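Local structure of ethylbenzene dehydrogenase alpha-subunit (Aromatoleum aromaticum, 2IVF) at residues I281-N286 and V296-G301; T253-S258 and C441-F446; S878-E883 and Q912-I917. The protein binds a molybdenum atom, the dinucleotides MGD and MD1 and an iron/sulfur cluster, as the alpha-subunit of an enzyme of the molybdopterin oxidoreductase family. One frame throughout, in Å; residues are numbered along the deposited sequence.

Interaction 1 of 3, residues I281-N286 and V296-G301; sequences IAPDFN and VPVRVG. With MGD (2-amino-5,6-dimercapto-7-methyl-3,7,8a,9-tetrahydro-8-oxa-1,3,9,10-tetraaza-anthracen-4-one guanosine dinucleotide), chain M.
Ile-281 and Val-296, paired at the ends of two parallel strands, lie side by side and point the same way, with Ile-281 CG1 3.9 Å from Val-296 CB. The other branch of Ile-281, CG2, stands anti to the backbone N and meets CG1 of Val-298 at 3.6 Å, the two side chains crossing obliquely; it also touches the amino N2 of MGD. Past this pair the strands run out into loops after a last backbone bond from Ala-282 N to Val-296 O. There Pro-283 takes over: its CB meets Val-300 CG2 at 3.7 Å, while its CD sits 3.3 Å from MGD C4, directly over one face of the guanine, with CG above C5. Val-298 CG2 reaches the N1 and N2 end of the base on that same side of its plane. Chi1 of Val-300 (177°) puts CG1 anti to the backbone N and CG2 beside it, where CG2 leans on the proline ring.

The polar rim of the nucleotide is read by both segments. MGD N2 donates to Ile-281 O (2.8 Å), and Gly-301 N, in a positive-phi conformation, donates to MGD O6 (2.8 Å). On the ribose, O2' donates to Asp-284 OD1 (2.7 Å), which Gln-915 NE2 also grips, and Asn-286 ND2 donates to O3' (3.0 Å). Asp-303 is a further partner of MGD. An acceptor for the amino group and a donor for O6 match a guanine edge, a pattern consistent with backbone recognition of guanine; side chains hold the diol, and an apolar proline-valine surface packs against one face of the ring.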
loop_
_atom_site.group_PDB
_atom_site.type_symbol
_atom_site.label_atom_id
_atom_site.label_comp_id
_atom_site.label_asym_id
_atom_site.label_seq_id
_atom_site.Cartn_x
_atom_site.Cartn_y
_atom_site.Cartn_z
ATOM N N ILE A 281 -3.997 -5.630 -18.648
ATOM C CA ILE A 281 -5.352 -5.438 -19.148
ATOM C C ILE A 281 -6.096 -4.693 -18.037
ATOM O O ILE A 281 -6.345 -5.238 -16.946
ATOM C CB ILE A 281 -6.068 -6.763 -19.471
ATOM C CG1 ILE A 281 -5.238 -7.618 -20.403
ATOM C CG2 ILE A 281 -7.462 -6.461 -20.073
ATOM C CD1 ILE A 281 -5.830 -9.011 -20.638
ATOM N N ALA A 282 -6.402 -3.423 -18.302
ATOM C CA ALA A 282 -7.021 -2.549 -17.330
ATOM C C ALA A 282 -7.742 -1.454 -18.107
ATOM O O ALA A 282 -7.235 -0.989 -19.144
ATOM C CB ALA A 282 -5.977 -1.920 -16.388
ATOM N N PRO A 283 -8.835 -0.961 -17.561
ATOM C CA PRO A 283 -9.491 0.153 -18.239
ATOM C C PRO A 283 -8.631 1.403 -18.195
ATOM O O PRO A 283 -8.506 2.087 -19.216
ATOM C CB PRO A 283 -10.814 0.315 -17.498
ATOM C CG PRO A 283 -10.748 -0.552 -16.346
ATOM C CD PRO A 283 -9.564 -1.434 -16.390
ATOM N N ASP A 284 -8.005 1.644 -17.055
ATOM C CA ASP A 284 -7.072 2.744 -16.868
ATOM C C ASP A 284 -5.660 2.266 -17.118
ATOM O O ASP A 284 -5.329 1.083 -16.959
ATOM C CB ASP A 284 -7.192 3.368 -15.477
ATOM C CG ASP A 284 -7.081 2.339 -14.333
ATOM O OD1 ASP A 284 -7.849 1.380 -14.338
ATOM O OD2 ASP A 284 -6.268 2.548 -13.427
ATOM N N PHE A 285 -4.810 3.189 -17.512
ATOM C CA PHE A 285 -3.363 2.907 -17.591
ATOM C C PHE A 285 -2.902 2.865 -16.155
ATOM O O PHE A 285 -2.434 3.852 -15.629
ATOM C CB PHE A 285 -2.673 4.030 -18.377
ATOM C CG PHE A 285 -1.228 3.778 -18.727
ATOM C CD1 PHE A 285 -0.862 2.713 -19.546
ATOM C CD2 PHE A 285 -0.252 4.645 -18.294
ATOM C CE1 PHE A 285 0.474 2.519 -19.898
ATOM C CE2 PHE A 285 1.080 4.452 -18.662
ATOM C CZ PHE A 285 1.430 3.411 -19.459
ATOM N N ASN A 286 -3.049 1.698 -15.513
ATOM C CA ASN A 286 -3.060 1.606 -14.059
ATOM C C ASN A 286 -1.643 1.606 -13.447
ATOM O O ASN A 286 -0.640 1.666 -14.182
ATOM C CB ASN A 286 -3.982 0.425 -13.631
ATOM C CG ASN A 286 -3.268 -0.909 -13.513
ATOM O OD1 ASN A 286 -2.102 -1.042 -13.849
ATOM N ND2 ASN A 286 -4.006 -1.937 -13.048
ATOM N N VAL A 296 -3.671 -2.983 -22.433
ATOM C CA VAL A 296 -4.865 -3.330 -23.173
ATOM C C VAL A 296 -6.010 -2.568 -22.494
ATOM O O VAL A 296 -6.417 -2.924 -21.395
ATOM C CB VAL A 296 -5.089 -4.865 -23.176
ATOM C CG1 VAL A 296 -6.457 -5.221 -23.788
ATOM C CG2 VAL A 296 -3.907 -5.640 -23.884
ATOM N N PRO A 297 -6.490 -1.467 -23.130
ATOM C CA PRO A 297 -7.367 -0.515 -22.484
ATOM C C PRO A 297 -8.817 -0.916 -22.604
ATOM O O PRO A 297 -9.660 -0.244 -23.232
ATOM C CB PRO A 297 -7.053 0.785 -23.212
ATOM C CG PRO A 297 -6.724 0.358 -24.574
ATOM C CD PRO A 297 -6.109 -1.015 -24.487
ATOM N N VAL A 298 -9.135 -2.023 -21.991
ATOM C CA VAL A 298 -10.564 -2.473 -22.052
ATOM C C VAL A 298 -11.552 -1.477 -21.493
ATOM O O VAL A 298 -11.292 -0.833 -20.487
ATOM C CB VAL A 298 -10.747 -3.822 -21.340
ATOM C CG1 VAL A 298 -10.033 -4.953 -22.171
ATOM C CG2 VAL A 298 -10.273 -3.761 -19.872
ATOM N N ARG A 299 -12.719 -1.363 -22.127
ATOM C CA ARG A 299 -13.828 -0.703 -21.473
ATOM C C ARG A 299 -14.132 -1.476 -20.181
ATOM O O ARG A 299 -14.079 -2.699 -20.183
ATOM C CB ARG A 299 -15.052 -0.681 -22.366
ATOM C CG ARG A 299 -14.900 0.260 -23.525
ATOM C CD ARG A 299 -16.161 0.299 -24.408
ATOM N NE ARG A 299 -15.709 0.790 -25.704
ATOM C CZ ARG A 299 -16.265 0.531 -26.881
ATOM N NH1 ARG A 299 -17.399 -0.175 -26.954
ATOM N NH2 ARG A 299 -15.686 1.023 -27.991
ATOM N N VAL A 300 -14.452 -0.761 -19.102
ATOM C CA VAL A 300 -14.780 -1.412 -17.819
ATOM C C VAL A 300 -15.775 -2.532 -18.091
ATOM O O VAL A 300 -16.768 -2.293 -18.714
ATOM C CB VAL A 300 -15.388 -0.432 -16.823
ATOM C CG1 VAL A 300 -15.765 -1.162 -15.575
ATOM C CG2 VAL A 300 -14.398 0.734 -16.544
ATOM N N GLY A 301 -15.463 -3.758 -17.647
ATOM C CA GLY A 301 -16.357 -4.886 -17.756
ATOM C C GLY A 301 -16.439 -5.611 -19.088
ATOM O O GLY A 301 -17.226 -6.540 -19.226
HETATM P PB MGD M . -7.700 -4.870 -7.313
HETATM O O1B MGD M . -6.921 -3.992 -6.398
HETATM O O2B MGD M . -9.177 -4.797 -7.161
HETATM O O3B MGD M . -7.324 -6.401 -7.285
HETATM O O3A MGD M . -5.759 -6.829 -5.321
HETATM P PA MGD M . -5.949 -7.163 -6.870
HETATM O O1A MGD M . -4.759 -6.628 -7.539
HETATM O O2A MGD M . -6.262 -8.569 -7.042
HETATM O "O5'" MGD M . -7.346 -4.513 -8.841
HETATM C "C5'" MGD M . -7.441 -3.150 -9.280
HETATM C "C4'" MGD M . -7.376 -3.087 -10.804
HETATM O "O4'" MGD M . -8.550 -3.657 -11.364
HETATM C "C3'" MGD M . -7.518 -1.611 -11.095
HETATM O "O3'" MGD M . -6.203 -1.078 -11.191
HETATM C "C2'" MGD M . -8.253 -1.601 -12.441
HETATM O "O2'" MGD M . -7.383 -1.085 -13.466
HETATM C "C1'" MGD M . -8.593 -3.082 -12.679
HETATM N N9 MGD M . -9.970 -3.182 -13.219
HETATM C C8 MGD M . -11.107 -2.689 -12.703
HETATM N N7 MGD M . -12.157 -3.029 -13.461
HETATM C C5 MGD M . -11.658 -3.776 -14.479
HETATM C C6 MGD M . -12.176 -4.403 -15.603
HETATM O O6 MGD M . -13.366 -4.386 -15.941
HETATM N N1 MGD M . -11.282 -5.099 -16.422
HETATM C C2 MGD M . -9.899 -5.185 -16.207
HETATM N N2 MGD M . -9.099 -5.882 -17.085
HETATM N N3 MGD M . -9.424 -4.591 -15.102
HETATM C C4 MGD M . -10.263 -3.889 -14.281
HETATM C C10 MGD M . -6.716 -7.174 -4.387
HETATM C C11 MGD M . -6.027 -7.844 -3.224
HETATM O O11 MGD M . -5.095 -6.972 -2.731
HETATM C C12 MGD M . -6.971 -8.358 -2.127
HETATM S S12 MGD M . -8.568 -8.993 -2.498
HETATM C C13 MGD M . -6.561 -8.329 -0.817
HETATM S S13 MGD M . -7.616 -8.934 0.413
HETATM C C14 MGD M . -5.233 -7.763 -0.448
HETATM N N15 MGD M . -5.484 -6.376 0.039
HETATM C C16 MGD M . -4.510 -5.368 -0.087
HETATM C C17 MGD M . -4.643 -4.124 0.475
HETATM O O17 MGD M . -5.669 -3.806 1.122
HETATM N N18 MGD M . -3.602 -3.195 0.276
HETATM C C19 MGD M . -2.472 -3.487 -0.423
HETATM N N19 MGD M . -1.542 -2.521 -0.556
HETATM N N20 MGD M . -2.396 -4.701 -0.988
HETATM C C21 MGD M . -3.350 -5.628 -0.809
HETATM N N22 MGD M . -3.233 -6.884 -1.397
HETATM C C23 MGD M . -4.367 -7.694 -1.736
#

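Interaction 2 of 3, residues T253-S258 and C441-F446; sequences TCSNWS and CSYIGF. With MGD (2-amino-5,6-dimercapto-7-methyl-3,7,8a,9-tetrahydro-8-oxa-1,3,9,10-tetraaza-anthracen-4-one guanosine dinucleotide), chain M.
The carboxyl ends of two strands of a four-stranded parallel sheet meet where Thr-253 pairs with Ile-444, and the turns beyond them form a binding site for the PA phosphate of MGD. Thr-253 N donates to Tyr-443 O (2.9 Å, nearly straight at 173°), and Gly-445 N to Thr-253 O (3.0 Å). Gly-445 CA lies 3.0 Å from Cys-254 O, an approach possible because glycine has no CB, which here would clash with Cys-254 O and Ser-255 CB. Beside this pairing the edge of Trp-257 faces the Tyr-443 ring in a T-shaped pair, planes at 65°: Trp-257 NE1 stands above the ring, offset toward its rim, 3.2 Å from Tyr-443 CD1. The edge of the tyrosine ring meets Ser-255 CB. Cys-254 SG is 3.4 Å from MGD C2, over the guanine. Two backbone amides hold one phosphate: Asn-256 N donates to O1A (2.9 Å) and Phe-446 N to O2A (2.9 Å). Main-chain N-H groups from both turns therefore grip the anion without a charged side chain of either segment.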
loop_
_atom_site.group_PDB
_atom_site.type_symbol
_atom_site.label_atom_id
_atom_site.label_comp_id
_atom_site.label_asym_id
_atom_site.label_seq_id
_atom_site.Cartn_x
_atom_site.Cartn_y
_atom_site.Cartn_z
ATOM N N THR A 253 -4.385 -8.723 -15.111
ATOM C CA THR A 253 -5.720 -8.292 -15.499
ATOM C C THR A 253 -6.588 -8.205 -14.260
ATOM O O THR A 253 -6.382 -8.962 -13.312
ATOM C CB THR A 253 -6.337 -9.248 -16.520
ATOM O OG1 THR A 253 -7.609 -8.729 -16.877
ATOM C CG2 THR A 253 -6.460 -10.696 -16.015
ATOM N N CYS A 254 -7.515 -7.256 -14.237
ATOM C CA CYS A 254 -8.362 -7.070 -13.065
ATOM C C CYS A 254 -7.516 -7.047 -11.805
ATOM O O CYS A 254 -7.945 -7.531 -10.798
ATOM C CB CYS A 254 -9.421 -8.166 -12.983
ATOM S SG CYS A 254 -10.660 -7.885 -14.208
ATOM N N SER A 255 -6.317 -6.462 -11.871
ATOM C CA SER A 255 -5.378 -6.554 -10.766
ATOM C C SER A 255 -4.428 -5.343 -10.849
ATOM O O SER A 255 -4.412 -4.642 -11.862
ATOM C CB SER A 255 -4.635 -7.892 -10.834
ATOM O OG SER A 255 -3.707 -7.905 -11.912
ATOM N N ASN A 256 -3.681 -5.085 -9.780
ATOM C CA ASN A 256 -2.857 -3.884 -9.688
ATOM C C ASN A 256 -1.706 -4.143 -8.716
ATOM O O ASN A 256 -1.635 -3.559 -7.629
ATOM C CB ASN A 256 -3.709 -2.716 -9.233
ATOM C CG ASN A 256 -2.949 -1.430 -9.189
ATOM O OD1 ASN A 256 -1.945 -1.263 -9.858
ATOM N ND2 ASN A 256 -3.409 -0.527 -8.363
ATOM N N TRP A 257 -0.859 -5.083 -9.104
ATOM C CA TRP A 257 0.278 -5.484 -8.272
ATOM C C TRP A 257 1.138 -4.351 -7.705
ATOM O O TRP A 257 1.748 -4.532 -6.639
ATOM C CB TRP A 257 1.164 -6.428 -9.029
ATOM C CG TRP A 257 0.758 -7.874 -8.999
ATOM C CD1 TRP A 257 -0.488 -8.392 -8.736
ATOM C CD2 TRP A 257 1.582 -8.969 -9.317
ATOM N NE1 TRP A 257 -0.458 -9.760 -8.821
ATOM C CE2 TRP A 257 0.807 -10.144 -9.187
ATOM C CE3 TRP A 257 2.918 -9.085 -9.631
ATOM C CZ2 TRP A 257 1.350 -11.423 -9.396
ATOM C CZ3 TRP A 257 3.438 -10.324 -9.841
ATOM C CH2 TRP A 257 2.676 -11.472 -9.707
ATOM N N SER A 258 1.291 -3.238 -8.442
ATOM C CA SER A 258 2.022 -2.092 -7.895
ATOM C C SER A 258 1.467 -1.757 -6.518
ATOM O O SER A 258 2.195 -1.561 -5.580
ATOM C CB SER A 258 1.871 -0.880 -8.771
ATOM O OG SER A 258 2.476 0.254 -8.172
ATOM N N CYS A 441 1.166 -16.894 -18.588
ATOM C CA CYS A 441 0.753 -16.902 -17.201
ATOM C C CYS A 441 -0.035 -15.594 -17.069
ATOM O O CYS A 441 0.335 -14.533 -17.645
ATOM C CB CYS A 441 1.961 -16.889 -16.267
ATOM S SG CYS A 441 1.509 -17.221 -14.535
ATOM N N SER A 442 -1.117 -15.669 -16.312
ATOM C CA SER A 442 -1.907 -14.528 -15.978
ATOM C C SER A 442 -1.959 -14.326 -14.468
ATOM O O SER A 442 -1.769 -15.263 -13.653
ATOM C CB SER A 442 -3.350 -14.715 -16.525
ATOM O OG SER A 442 -3.351 -14.972 -17.908
ATOM N N TYR A 443 -2.226 -13.097 -14.082
ATOM C CA TYR A 443 -2.775 -12.861 -12.741
ATOM C C TYR A 443 -4.059 -12.110 -12.905
ATOM O O TYR A 443 -4.061 -10.930 -13.222
ATOM C CB TYR A 443 -1.831 -12.072 -11.833
ATOM C CG TYR A 443 -2.274 -12.123 -10.372
ATOM C CD1 TYR A 443 -3.174 -11.169 -9.847
ATOM C CD2 TYR A 443 -1.869 -13.156 -9.558
ATOM C CE1 TYR A 443 -3.586 -11.255 -8.533
ATOM C CE2 TYR A 443 -2.251 -13.218 -8.242
ATOM C CZ TYR A 443 -3.111 -12.270 -7.740
ATOM O OH TYR A 443 -3.581 -12.383 -6.434
ATOM N N ILE A 444 -5.144 -12.840 -12.687
ATOM C CA ILE A 444 -6.450 -12.290 -12.552
ATOM C C ILE A 444 -6.652 -11.899 -11.103
ATOM O O ILE A 444 -6.665 -12.753 -10.212
ATOM C CB ILE A 444 -7.542 -13.343 -12.863
ATOM C CG1 ILE A 444 -7.276 -14.017 -14.213
ATOM C CG2 ILE A 444 -8.919 -12.654 -12.886
ATOM C CD1 ILE A 444 -8.256 -15.133 -14.531
ATOM N N GLY A 445 -6.849 -10.608 -10.880
ATOM C CA GLY A 445 -7.074 -10.088 -9.565
ATOM C C GLY A 445 -8.524 -10.112 -9.199
ATOM O O GLY A 445 -9.396 -10.542 -9.950
ATOM N N PHE A 446 -8.786 -9.569 -8.048
ATOM C CA PHE A 446 -10.101 -9.739 -7.460
ATOM C C PHE A 446 -11.079 -8.654 -7.847
ATOM O O PHE A 446 -12.252 -8.689 -7.426
ATOM C CB PHE A 446 -9.974 -9.953 -5.957
ATOM C CG PHE A 446 -9.395 -11.290 -5.582
ATOM C CD1 PHE A 446 -10.104 -12.471 -5.818
ATOM C CD2 PHE A 446 -8.147 -11.377 -4.998
ATOM C CE1 PHE A 446 -9.569 -13.729 -5.466
ATOM C CE2 PHE A 446 -7.611 -12.643 -4.637
ATOM C CZ PHE A 446 -8.334 -13.804 -4.882
HETATM P PB MGD M . -7.700 -4.870 -7.313
HETATM O O1B MGD M . -6.921 -3.992 -6.398
HETATM O O2B MGD M . -9.177 -4.797 -7.161
HETATM O O3B MGD M . -7.324 -6.401 -7.285
HETATM O O3A MGD M . -5.759 -6.829 -5.321
HETATM P PA MGD M . -5.949 -7.163 -6.870
HETATM O O1A MGD M . -4.759 -6.628 -7.539
HETATM O O2A MGD M . -6.262 -8.569 -7.042
HETATM O "O5'" MGD M . -7.346 -4.513 -8.841
HETATM C "C5'" MGD M . -7.441 -3.150 -9.280
HETATM C "C4'" MGD M . -7.376 -3.087 -10.804
HETATM O "O4'" MGD M . -8.550 -3.657 -11.364
HETATM C "C3'" MGD M . -7.518 -1.611 -11.095
HETATM O "O3'" MGD M . -6.203 -1.078 -11.191
HETATM C "C2'" MGD M . -8.253 -1.601 -12.441
HETATM O "O2'" MGD M . -7.383 -1.085 -13.466
HETATM C "C1'" MGD M . -8.593 -3.082 -12.679
HETATM N N9 MGD M . -9.970 -3.182 -13.219
HETATM C C8 MGD M . -11.107 -2.689 -12.703
HETATM N N7 MGD M . -12.157 -3.029 -13.461
HETATM C C5 MGD M . -11.658 -3.776 -14.479
HETATM C C6 MGD M . -12.176 -4.403 -15.603
HETATM O O6 MGD M . -13.366 -4.386 -15.941
HETATM N N1 MGD M . -11.282 -5.099 -16.422
HETATM C C2 MGD M . -9.899 -5.185 -16.207
HETATM N N2 MGD M . -9.099 -5.882 -17.085
HETATM N N3 MGD M . -9.424 -4.591 -15.102
HETATM C C4 MGD M . -10.263 -3.889 -14.281
HETATM C C10 MGD M . -6.716 -7.174 -4.387
HETATM C C11 MGD M . -6.027 -7.844 -3.224
HETATM O O11 MGD M . -5.095 -6.972 -2.731
HETATM C C12 MGD M . -6.971 -8.358 -2.127
HETATM S S12 MGD M . -8.568 -8.993 -2.498
HETATM C C13 MGD M . -6.561 -8.329 -0.817
HETATM S S13 MGD M . -7.616 -8.934 0.413
HETATM C C14 MGD M . -5.233 -7.763 -0.448
HETATM N N15 MGD M . -5.484 -6.376 0.039
HETATM C C16 MGD M . -4.510 -5.368 -0.087
HETATM C C17 MGD M . -4.643 -4.124 0.475
HETATM O O17 MGD M . -5.669 -3.806 1.122
HETATM N N18 MGD M . -3.602 -3.195 0.276
HETATM C C19 MGD M . -2.472 -3.487 -0.423
HETATM N N19 MGD M . -1.542 -2.521 -0.556
HETATM N N20 MGD M . -2.396 -4.701 -0.988
HETATM C C21 MGD M . -3.350 -5.628 -0.809
HETATM N N22 MGD M . -3.233 -6.884 -1.397
HETATM C C23 MGD M . -4.367 -7.694 -1.736
#

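Interaction 3 of 3, residues S878-E883 and Q912-I917; sequences SKDAAE and QPKQCI
Asp-880 on helix 878-883 faces the type II beta turn from Gln-912 to Gln-915; the nearest CA atoms, those of Asp-880 and Pro-913, are 6.5 Å apart. Nearly all of the contact rests on Asp-880, whose CB points toward the turn and whose carboxylate uses its two oxygens for different groups of one residue. OD2 takes the backbone N of Lys-914 through its syn lone pair at 2.7 Å, in an almost straight bond of 177°. OD1 accepts from Lys-914 NZ at 2.8 Å in a salt bridge, the ammonium lying on the syn side but 26° out of the carboxylate plane. The lysine folds back to do this: its chain bends at chi2, which swings CD toward the aspartate, and again at chi4, which brings NZ to OD1. The backbone of Lys-914 takes a positive phi of 70°, as expected of the third position in this turn type. OD2 also receives a water, 2.7 Å away, whose second bond goes to Gln-915 O, so three donors in all hold the carboxylate and fix its rotation.

Glu-883 is near Lys-914, its OE1 4.3 Å from NZ, too long for a salt bridge; its OE2 instead pairs with Lys-879 NZ at 2.6 Å, one helical turn back. Within the turn Gln-915 OE1 accepts from Gln-912 N, which ties the side chain to the start of the turn.

Trp-139 of the beta-subunit packs on Gln-912 and Pro-913. Asn-877 OD1 bonds Asp-880 N at the helix start, and Asp-880 packs on Phe-843 of strand 843-846. That strand pairs with 915-917, whose other neighbour, 873-877, leads directly into the helix; the sheet is consistent with the double-psi barrel of this family.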
loop_
_atom_site.group_PDB
_atom_site.type_symbol
_atom_site.label_atom_id
_atom_site.label_comp_id
_atom_site.label_asym_id
_atom_site.label_seq_id
_atom_site.Cartn_x
_atom_site.Cartn_y
_atom_site.Cartn_z
ATOM N N SER A 878 -8.649 13.725 -16.830
ATOM C CA SER A 878 -8.505 15.183 -16.788
ATOM C C SER A 878 -9.545 15.916 -17.615
ATOM O O SER A 878 -10.065 16.934 -17.191
ATOM C CB SER A 878 -7.111 15.597 -17.326
ATOM O OG SER A 878 -6.105 14.884 -16.669
ATOM N N LYS A 879 -9.814 15.427 -18.816
ATOM C CA LYS A 879 -10.772 16.085 -19.665
ATOM C C LYS A 879 -12.174 15.931 -19.134
ATOM O O LYS A 879 -12.931 16.879 -19.173
ATOM C CB LYS A 879 -10.705 15.587 -21.100
ATOM C CG LYS A 879 -11.563 16.406 -22.045
ATOM C CD LYS A 879 -11.409 15.880 -23.469
ATOM C CE LYS A 879 -11.909 16.862 -24.499
ATOM N NZ LYS A 879 -13.372 16.712 -24.676
ATOM N N ASP A 880 -12.528 14.742 -18.656
ATOM C CA ASP A 880 -13.810 14.568 -17.979
ATOM C C ASP A 880 -13.994 15.576 -16.877
ATOM O O ASP A 880 -15.067 16.156 -16.739
ATOM C CB ASP A 880 -13.914 13.192 -17.351
ATOM C CG ASP A 880 -14.098 12.091 -18.368
ATOM O OD1 ASP A 880 -14.454 12.368 -19.526
ATOM O OD2 ASP A 880 -13.944 10.933 -17.974
ATOM N N ALA A 881 -12.963 15.801 -16.090
ATOM C CA ALA A 881 -13.081 16.735 -14.944
ATOM C C ALA A 881 -13.254 18.125 -15.475
ATOM O O ALA A 881 -14.131 18.876 -15.013
ATOM C CB ALA A 881 -11.866 16.646 -14.045
ATOM N N ALA A 882 -12.416 18.481 -16.451
ATOM C CA ALA A 882 -12.472 19.799 -17.062
ATOM C C ALA A 882 -13.864 20.074 -17.615
ATOM O O ALA A 882 -14.365 21.160 -17.470
ATOM C CB ALA A 882 -11.398 19.936 -18.178
ATOM N N GLU A 883 -14.485 19.085 -18.265
ATOM C CA GLU A 883 -15.811 19.278 -18.825
ATOM C C GLU A 883 -16.893 19.503 -17.776
ATOM O O GLU A 883 -17.895 20.117 -18.076
ATOM C CB GLU A 883 -16.196 18.122 -19.718
ATOM C CG GLU A 883 -15.296 18.075 -20.965
ATOM C CD GLU A 883 -15.612 16.901 -21.882
ATOM O OE1 GLU A 883 -16.000 15.829 -21.363
ATOM O OE2 GLU A 883 -15.461 17.075 -23.118
ATOM N N GLN A 912 -9.364 6.149 -17.826
ATOM C CA GLN A 912 -10.107 6.069 -19.074
ATOM C C GLN A 912 -11.243 7.070 -19.059
ATOM O O GLN A 912 -11.930 7.236 -18.015
ATOM C CB GLN A 912 -10.634 4.652 -19.278
ATOM C CG GLN A 912 -11.323 4.485 -20.592
ATOM C CD GLN A 912 -11.704 3.042 -20.890
ATOM O OE1 GLN A 912 -12.780 2.795 -21.382
ATOM N NE2 GLN A 912 -10.815 2.095 -20.603
ATOM N N PRO A 913 -11.497 7.754 -20.188
ATOM C CA PRO A 913 -12.710 8.574 -20.215
ATOM C C PRO A 913 -13.975 7.833 -19.769
ATOM O O PRO A 913 -14.246 6.721 -20.256
ATOM C CB PRO A 913 -12.854 8.942 -21.700
ATOM C CG PRO A 913 -11.402 9.069 -22.155
ATOM C CD PRO A 913 -10.745 7.871 -21.454
ATOM N N LYS A 914 -14.723 8.471 -18.877
ATOM C CA LYS A 914 -15.995 7.952 -18.320
ATOM C C LYS A 914 -15.784 6.770 -17.394
ATOM O O LYS A 914 -16.718 6.126 -16.987
ATOM C CB LYS A 914 -17.020 7.638 -19.405
ATOM C CG LYS A 914 -17.322 8.818 -20.370
ATOM C CD LYS A 914 -17.510 10.169 -19.682
ATOM C CE LYS A 914 -17.620 11.344 -20.730
ATOM N NZ LYS A 914 -16.279 11.564 -21.427
ATOM N N GLN A 915 -14.548 6.533 -17.034
ATOM C CA GLN A 915 -14.226 5.701 -15.875
ATOM C C GLN A 915 -13.949 6.692 -14.738
ATOM O O GLN A 915 -13.423 7.770 -14.992
ATOM C CB GLN A 915 -12.976 4.864 -16.154
ATOM C CG GLN A 915 -12.456 4.014 -14.964
ATOM C CD GLN A 915 -11.050 3.494 -15.155
ATOM O OE1 GLN A 915 -10.317 4.003 -15.969
ATOM N NE2 GLN A 915 -10.672 2.484 -14.372
ATOM N N CYS A 916 -14.251 6.337 -13.493
ATOM C CA CYS A 916 -13.608 7.029 -12.365
ATOM C C CYS A 916 -13.268 5.946 -11.360
ATOM O O CYS A 916 -13.852 4.849 -11.372
ATOM C CB CYS A 916 -14.502 8.089 -11.734
ATOM S SG CYS A 916 -16.100 7.438 -11.111
ATOM N N ILE A 917 -12.305 6.253 -10.511
ATOM C CA ILE A 917 -11.707 5.267 -9.645
ATOM C C ILE A 917 -11.643 5.759 -8.218
ATOM O O ILE A 917 -11.157 6.874 -7.965
ATOM C CB ILE A 917 -10.252 5.028 -10.062
ATOM C CG1 ILE A 917 -10.168 4.681 -11.562
ATOM C CG2 ILE A 917 -9.599 3.932 -9.186
ATOM C CD1 ILE A 917 -8.711 4.608 -12.079
HETATM O O HOH W 1 -13.077 10.352 -15.495
#

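How the interactions relate
Interactions 1 and 2 lie at the carboxyl ends of strands of the same four-stranded parallel sheet, with centres 12 Å apart, and share MGD: the first holds the guanine edge and ribose, the second the PA phosphate. Together they sandwich the base, Pro-283 over one face and Cys-254 over the other. They also touch directly, Ile-281 CB lying 3.6 Å from Thr-253 OG1. Interaction 3 belongs to a different domain family and is 14 Å from interaction 1, centre to centre, yet its turn reaches across: Gln-912 NE2 probably bonds Pro-283 O at 2.7 Å and Val-298 O at 3.0 Å. Interactions 2 and 3 do not touch. The Phe-446 side chain of interaction 2 is about 5 Å from the molybdenum atom.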